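Local coordinates for GTP-binding nuclear protein GSP1 (Encephalitozoon cuniculi, PDB 4DJT) that probably acts as a Ran-type small GTPase in nuclear protein import and RNA export, and is bound here to GDP and a magnesium ion, at residues N59-N64 against L179-N184; P119-A124 against G163-H168. All coordinates share one frame; numbering follows the deposited sequence.

Interaction 1: N59-N64 against L179-N184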
loop_
_atom_site.group_PDB
_atom_site.type_symbol
_atom_site.label_atom_id
_atom_site.label_comp_id
_atom_site.label_asym_id
_atom_site.label_seq_id
_atom_site.Cartn_x
_atom_site.Cartn_y
_atom_site.Cartn_z
ATOM N N ASN A 59 -16.682 -1.373 15.287
ATOM C CA ASN A 59 -15.968 -0.137 14.977
ATOM C C ASN A 59 -15.856 0.024 13.468
ATOM O O ASN A 59 -15.683 -0.964 12.735
ATOM C CB ASN A 59 -14.570 -0.096 15.578
ATOM C CG ASN A 59 -14.544 -0.479 17.040
ATOM O OD1 ASN A 59 -14.852 0.326 17.910
ATOM N ND2 ASN A 59 -14.131 -1.708 17.317
ATOM N N VAL A 60 -15.976 1.265 13.025
ATOM C CA VAL A 60 -15.789 1.638 11.625
ATOM C C VAL A 60 -14.333 2.037 11.478
ATOM O O VAL A 60 -13.875 2.978 12.140
ATOM C CB VAL A 60 -16.647 2.860 11.231
ATOM C CG1 VAL A 60 -16.691 3.023 9.727
ATOM C CG2 VAL A 60 -18.042 2.755 11.812
ATOM N N ILE A 61 -13.614 1.344 10.603
ATOM C CA ILE A 61 -12.211 1.587 10.423
ATOM C C ILE A 61 -11.986 2.031 9.007
ATOM O O ILE A 61 -12.263 1.276 8.083
ATOM C CB ILE A 61 -11.409 0.325 10.723
ATOM C CG1 ILE A 61 -11.563 0.010 12.197
ATOM C CG2 ILE A 61 -9.938 0.526 10.351
ATOM C CD1 ILE A 61 -10.964 -1.319 12.627
ATOM N N LYS A 62 -11.548 3.269 8.836
ATOM C CA LYS A 62 -11.372 3.827 7.489
ATOM C C LYS A 62 -9.905 4.068 7.223
ATOM O O LYS A 62 -9.202 4.742 8.022
ATOM C CB LYS A 62 -12.162 5.139 7.281
ATOM C CG LYS A 62 -11.898 5.762 5.895
ATOM C CD LYS A 62 -12.652 7.074 5.682
ATOM C CE LYS A 62 -14.100 6.827 5.415
ATOM N NZ LYS A 62 -14.839 8.115 5.477
ATOM N N PHE A 63 -9.430 3.507 6.114
ATOM C CA PHE A 63 -8.089 3.789 5.625
ATOM C C PHE A 63 -8.191 4.758 4.436
ATOM O O PHE A 63 -8.901 4.507 3.462
ATOM C CB PHE A 63 -7.413 2.485 5.189
ATOM C CG PHE A 63 -7.250 1.488 6.312
ATOM C CD1 PHE A 63 -6.194 1.600 7.198
ATOM C CD2 PHE A 63 -8.131 0.436 6.459
ATOM C CE1 PHE A 63 -5.994 0.660 8.218
ATOM C CE2 PHE A 63 -7.958 -0.504 7.462
ATOM C CZ PHE A 63 -6.901 -0.395 8.355
ATOM N N ASN A 64 -7.447 5.850 4.512
ATOM C CA ASN A 64 -7.327 6.753 3.387
ATOM C C ASN A 64 -6.030 6.432 2.725
ATOM O O ASN A 64 -4.947 6.811 3.223
ATOM C CB ASN A 64 -7.366 8.207 3.890
ATOM C CG ASN A 64 -8.771 8.655 4.232
ATOM O OD1 ASN A 64 -9.737 8.386 3.486
ATOM N ND2 ASN A 64 -8.907 9.360 5.366
ATOM N N LEU A 179 -8.661 -8.648 16.368
ATOM C CA LEU A 179 -9.595 -7.892 15.573
ATOM C C LEU A 179 -9.761 -8.610 14.255
ATOM O O LEU A 179 -8.778 -9.012 13.648
ATOM C CB LEU A 179 -9.082 -6.461 15.355
ATOM C CG LEU A 179 -9.877 -5.474 14.503
ATOM C CD1 LEU A 179 -9.448 -4.043 14.848
ATOM C CD2 LEU A 179 -9.674 -5.755 12.989
ATOM N N ILE A 180 -11.003 -8.772 13.818
ATOM C CA ILE A 180 -11.300 -9.249 12.452
ATOM C C ILE A 180 -12.263 -8.305 11.720
ATOM O O ILE A 180 -12.979 -7.524 12.335
ATOM C CB ILE A 180 -11.910 -10.682 12.437
ATOM C CG1 ILE A 180 -13.216 -10.727 13.232
ATOM C CG2 ILE A 180 -10.939 -11.712 12.983
ATOM C CD1 ILE A 180 -14.017 -12.016 13.019
ATOM N N PHE A 181 -12.278 -8.389 10.393
ATOM C CA PHE A 181 -13.214 -7.596 9.607
ATOM C C PHE A 181 -14.451 -8.427 9.385
ATOM O O PHE A 181 -14.354 -9.591 9.055
ATOM C CB PHE A 181 -12.626 -7.167 8.245
ATOM C CG PHE A 181 -11.444 -6.212 8.345
ATOM C CD1 PHE A 181 -11.344 -5.294 9.371
ATOM C CD2 PHE A 181 -10.460 -6.219 7.365
ATOM C CE1 PHE A 181 -10.271 -4.409 9.433
ATOM C CE2 PHE A 181 -9.376 -5.343 7.436
ATOM C CZ PHE A 181 -9.292 -4.426 8.450
ATOM N N VAL A 182 -15.610 -7.839 9.598
ATOM C CA VAL A 182 -16.866 -8.568 9.401
ATOM C C VAL A 182 -17.652 -8.066 8.214
ATOM O O VAL A 182 -18.767 -8.492 8.000
ATOM C CB VAL A 182 -17.762 -8.464 10.650
ATOM C CG1 VAL A 182 -16.979 -8.922 11.870
ATOM C CG2 VAL A 182 -18.293 -7.056 10.806
ATOM N N SER A 183 -17.098 -7.114 7.479
ATOM C CA SER A 183 -17.723 -6.600 6.250
ATOM C C SER A 183 -16.837 -6.984 5.077
ATOM O O SER A 183 -15.664 -7.259 5.260
ATOM C CB SER A 183 -17.878 -5.090 6.317
ATOM O OG SER A 183 -16.628 -4.435 6.558
ATOM N N ASN A 184 -17.423 -7.053 3.888
ATOM C CA ASN A 184 -16.693 -7.380 2.654
ATOM C C ASN A 184 -16.546 -6.127 1.809
ATOM O O ASN A 184 -17.501 -5.370 1.663
ATOM C CB ASN A 184 -17.453 -8.450 1.865
ATOM C CG ASN A 184 -17.625 -9.738 2.660
ATOM O OD1 ASN A 184 -16.670 -10.480 2.876
ATOM N ND2 ASN A 184 -18.835 -9.981 3.132
#

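Interaction 2: P119-A124 against G163-H168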
loop_
_atom_site.group_PDB
_atom_site.type_symbol
_atom_site.label_atom_id
_atom_site.label_comp_id
_atom_site.label_asym_id
_atom_site.label_seq_id
_atom_site.Cartn_x
_atom_site.Cartn_y
_atom_site.Cartn_z
ATOM N N PRO A 119 4.040 1.418 11.131
ATOM C CA PRO A 119 4.170 0.106 10.536
ATOM C C PRO A 119 4.312 0.163 9.023
ATOM O O PRO A 119 3.602 0.954 8.340
ATOM C CB PRO A 119 2.859 -0.582 10.896
ATOM C CG PRO A 119 1.914 0.516 11.213
ATOM C CD PRO A 119 2.770 1.554 11.875
ATOM N N ILE A 120 5.198 -0.682 8.509
ATOM C CA ILE A 120 5.351 -0.891 7.091
ATOM C C ILE A 120 5.049 -2.364 6.789
ATOM O O ILE A 120 5.631 -3.239 7.398
ATOM C CB ILE A 120 6.781 -0.559 6.624
ATOM C CG1 ILE A 120 7.187 0.871 7.003
ATOM C CG2 ILE A 120 6.912 -0.752 5.133
ATOM C CD1 ILE A 120 8.578 1.249 6.518
ATOM N N VAL A 121 4.102 -2.627 5.884
ATOM C CA VAL A 121 3.747 -3.985 5.507
ATOM C C VAL A 121 4.345 -4.189 4.152
ATOM O O VAL A 121 4.229 -3.311 3.289
ATOM C CB VAL A 121 2.222 -4.165 5.446
ATOM C CG1 VAL A 121 1.847 -5.463 4.779
ATOM C CG2 VAL A 121 1.622 -4.077 6.865
ATOM N N VAL A 122 5.026 -5.320 3.971
ATOM C CA VAL A 122 5.680 -5.614 2.699
ATOM C C VAL A 122 4.853 -6.630 1.951
ATOM O O VAL A 122 4.495 -7.657 2.504
ATOM C CB VAL A 122 7.132 -6.121 2.881
ATOM C CG1 VAL A 122 7.723 -6.563 1.535
ATOM C CG2 VAL A 122 7.989 -5.022 3.493
ATOM N N CYS A 123 4.545 -6.319 0.682
ATOM C CA CYS A 123 3.797 -7.213 -0.199
ATOM C C CYS A 123 4.595 -7.631 -1.423
ATOM O O CYS A 123 5.011 -6.806 -2.214
ATOM C CB CYS A 123 2.498 -6.555 -0.706
ATOM S SG CYS A 123 1.337 -6.196 0.631
ATOM N N ALA A 124 4.787 -8.935 -1.532
ATOM C CA ALA A 124 5.277 -9.578 -2.717
ATOM C C ALA A 124 4.132 -9.706 -3.706
ATOM O O ALA A 124 3.270 -10.582 -3.556
ATOM C CB ALA A 124 5.813 -10.973 -2.345
ATOM N N GLY A 163 -7.298 -8.065 1.658
ATOM C CA GLY A 163 -7.530 -7.578 2.993
ATOM C C GLY A 163 -6.419 -7.721 3.989
ATOM O O GLY A 163 -6.457 -7.029 5.044
ATOM N N LEU A 164 -5.442 -8.608 3.730
ATOM C CA LEU A 164 -4.496 -8.965 4.792
ATOM C C LEU A 164 -3.645 -7.770 5.287
ATOM O O LEU A 164 -3.475 -7.620 6.492
ATOM C CB LEU A 164 -3.597 -10.170 4.393
ATOM C CG LEU A 164 -4.359 -11.473 4.106
ATOM C CD1 LEU A 164 -3.347 -12.582 3.797
ATOM C CD2 LEU A 164 -5.236 -11.879 5.295
ATOM N N PRO A 165 -3.101 -6.925 4.355
ATOM C CA PRO A 165 -2.321 -5.800 4.863
ATOM C C PRO A 165 -3.154 -4.885 5.749
ATOM O O PRO A 165 -2.670 -4.402 6.761
ATOM C CB PRO A 165 -1.859 -5.085 3.592
ATOM C CG PRO A 165 -1.808 -6.221 2.576
ATOM C CD PRO A 165 -3.066 -6.976 2.893
ATOM N N PHE A 166 -4.405 -4.650 5.350
ATOM C CA PHE A 166 -5.290 -3.759 6.123
ATOM C C PHE A 166 -5.670 -4.389 7.448
ATOM O O PHE A 166 -5.743 -3.713 8.490
ATOM C CB PHE A 166 -6.532 -3.389 5.305
ATOM C CG PHE A 166 -6.226 -2.560 4.112
ATOM C CD1 PHE A 166 -5.804 -1.260 4.258
ATOM C CD2 PHE A 166 -6.269 -3.100 2.831
ATOM C CE1 PHE A 166 -5.439 -0.505 3.167
ATOM C CE2 PHE A 166 -5.924 -2.349 1.754
ATOM C CZ PHE A 166 -5.517 -1.046 1.897
ATOM N N LEU A 167 -5.922 -5.678 7.445
ATOM C CA LEU A 167 -6.209 -6.390 8.693
ATOM C C LEU A 167 -5.063 -6.235 9.681
ATOM O O LEU A 167 -5.278 -5.913 10.852
ATOM C CB LEU A 167 -6.497 -7.861 8.419
ATOM C CG LEU A 167 -6.916 -8.740 9.612
ATOM C CD1 LEU A 167 -8.155 -8.190 10.304
ATOM C CD2 LEU A 167 -7.126 -10.194 9.159
ATOM N N HIS A 168 -3.834 -6.468 9.222
ATOM C CA HIS A 168 -2.651 -6.260 10.082
ATOM C C HIS A 168 -2.540 -4.848 10.626
ATOM O O HIS A 168 -2.315 -4.638 11.816
ATOM C CB HIS A 168 -1.364 -6.599 9.348
ATOM C CG HIS A 168 -0.145 -6.558 10.237
ATOM N ND1 HIS A 168 0.060 -7.455 11.197
ATOM C CD2 HIS A 168 0.887 -5.627 10.343
ATOM C CE1 HIS A 168 1.199 -7.160 11.853
ATOM N NE2 HIS A 168 1.694 -6.043 11.341
#

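Interaction 1: N59-N64 against L179-N184
Ile61, on strand 60-68, faces Phe181 of the irregular tail that follows helix 164-174, and their CA atoms lie 9.3 Å apart, a spacing bridged entirely by side chains. Strand 60-68 belongs to the central mixed beta-sheet of the Ras-like P-loop GTPase fold, and the tail reaches the face of that sheet on which helix 164-174 packs. Ile61 and Leu179 point toward each other and meet tip to tip. In Ile61, CG1 stands anti to the carbonyl carbon (chi1 -66°) and the branch then runs on extended, which carries the delta methyl out from the strand to the leucine. The same methyl lies near the plane of the Phe181 ring, at its edge, so one carbon serves two residues of the tail. Two residues further along the strand, CZ of Phe181 comes to the edge of the Phe63 ring, near its plane, 4.3 Å from Phe63 CE2. All of these contacts are apolar, and most of the residues involved are buried. Phe181 also stacks on Phe53 of the adjacent strand 46-54 and touches Leu167 of the helix, which places its ring between sheet and helix. Polar bonds beside the apolar patch help to hold the tail: Ile180 N binds Asp56 OD1, Ser183 OG pairs with Leu54 N, and Leu179 O accepts from Arg171 NE. The tightest approach between strand and tail is methyl to methyl, with Ile61 CD1 3.8 Å from Leu179 CD1.

Interaction 2: P119-A124 against G163-H168
Val121 meets helix 164-174 with both of its methyls, each on a different residue. CG1 is anti to the backbone N (chi1 168°) and rests 3.9 Å from Pro165 CB, the two side chains crossing at about a right angle. The other branch, CG2, leans on the imidazole of His168, 3.9 Å from CD2, meeting the ring obliquely. His168 sits one turn further along the helix than Pro165, and its extended first torsion (chi1 -173°) sends the ring toward the strand, where CD2 meets Val121 CG2. On the other side of Val121 along the strand, Cys123 holds SG anti to its carbonyl carbon, which brings the sulfur to 3.7 Å from Pro165 CG. The proline ring thus offers CB to the valine and CG to the cysteine. The axes of segments 120-124 and 164-168 run nearly antiparallel, at 164°, and come within 9.4 Å. This is helix-on-sheet packing of the Ras-like alpha/beta fold: Pro165 also touches Ile89 of strand 87-93, while Val121 reaches Phe152 of strand 150-154. Two residues after Cys123 the strand ends at Asn125, a nucleotide-binding residue, although the Cys123 side chain lies about 10 Å from the bound GDP. With carbon and sulfur surfaces doing the touching, the contact implies adhesion through shape and burial of apolar surface, without directional bonds between the two segments.

Following the chain from the N terminus, strand 60-68, laid down after strands 11-17, 39-41 and 46-54, supplies the first half of interaction 1, and strand 120-125 the first half of interaction 2. Helix 164-174 closes the inner loop when 163-168 packs on 119-124, and the tail at 179-184 then closes the much longer outer loop by returning to 59-64. Interaction 2 is therefore nested inside interaction 1. Both pack against one beta-sheet, with strands 11-17 and 87-93 lying between the two strands involved, and centres about 14 Å apart. They meet along the helix: Phe181 CE2 lies 3.5 Å from Leu167 N, while the Phe63 and Phe166 rings also touch.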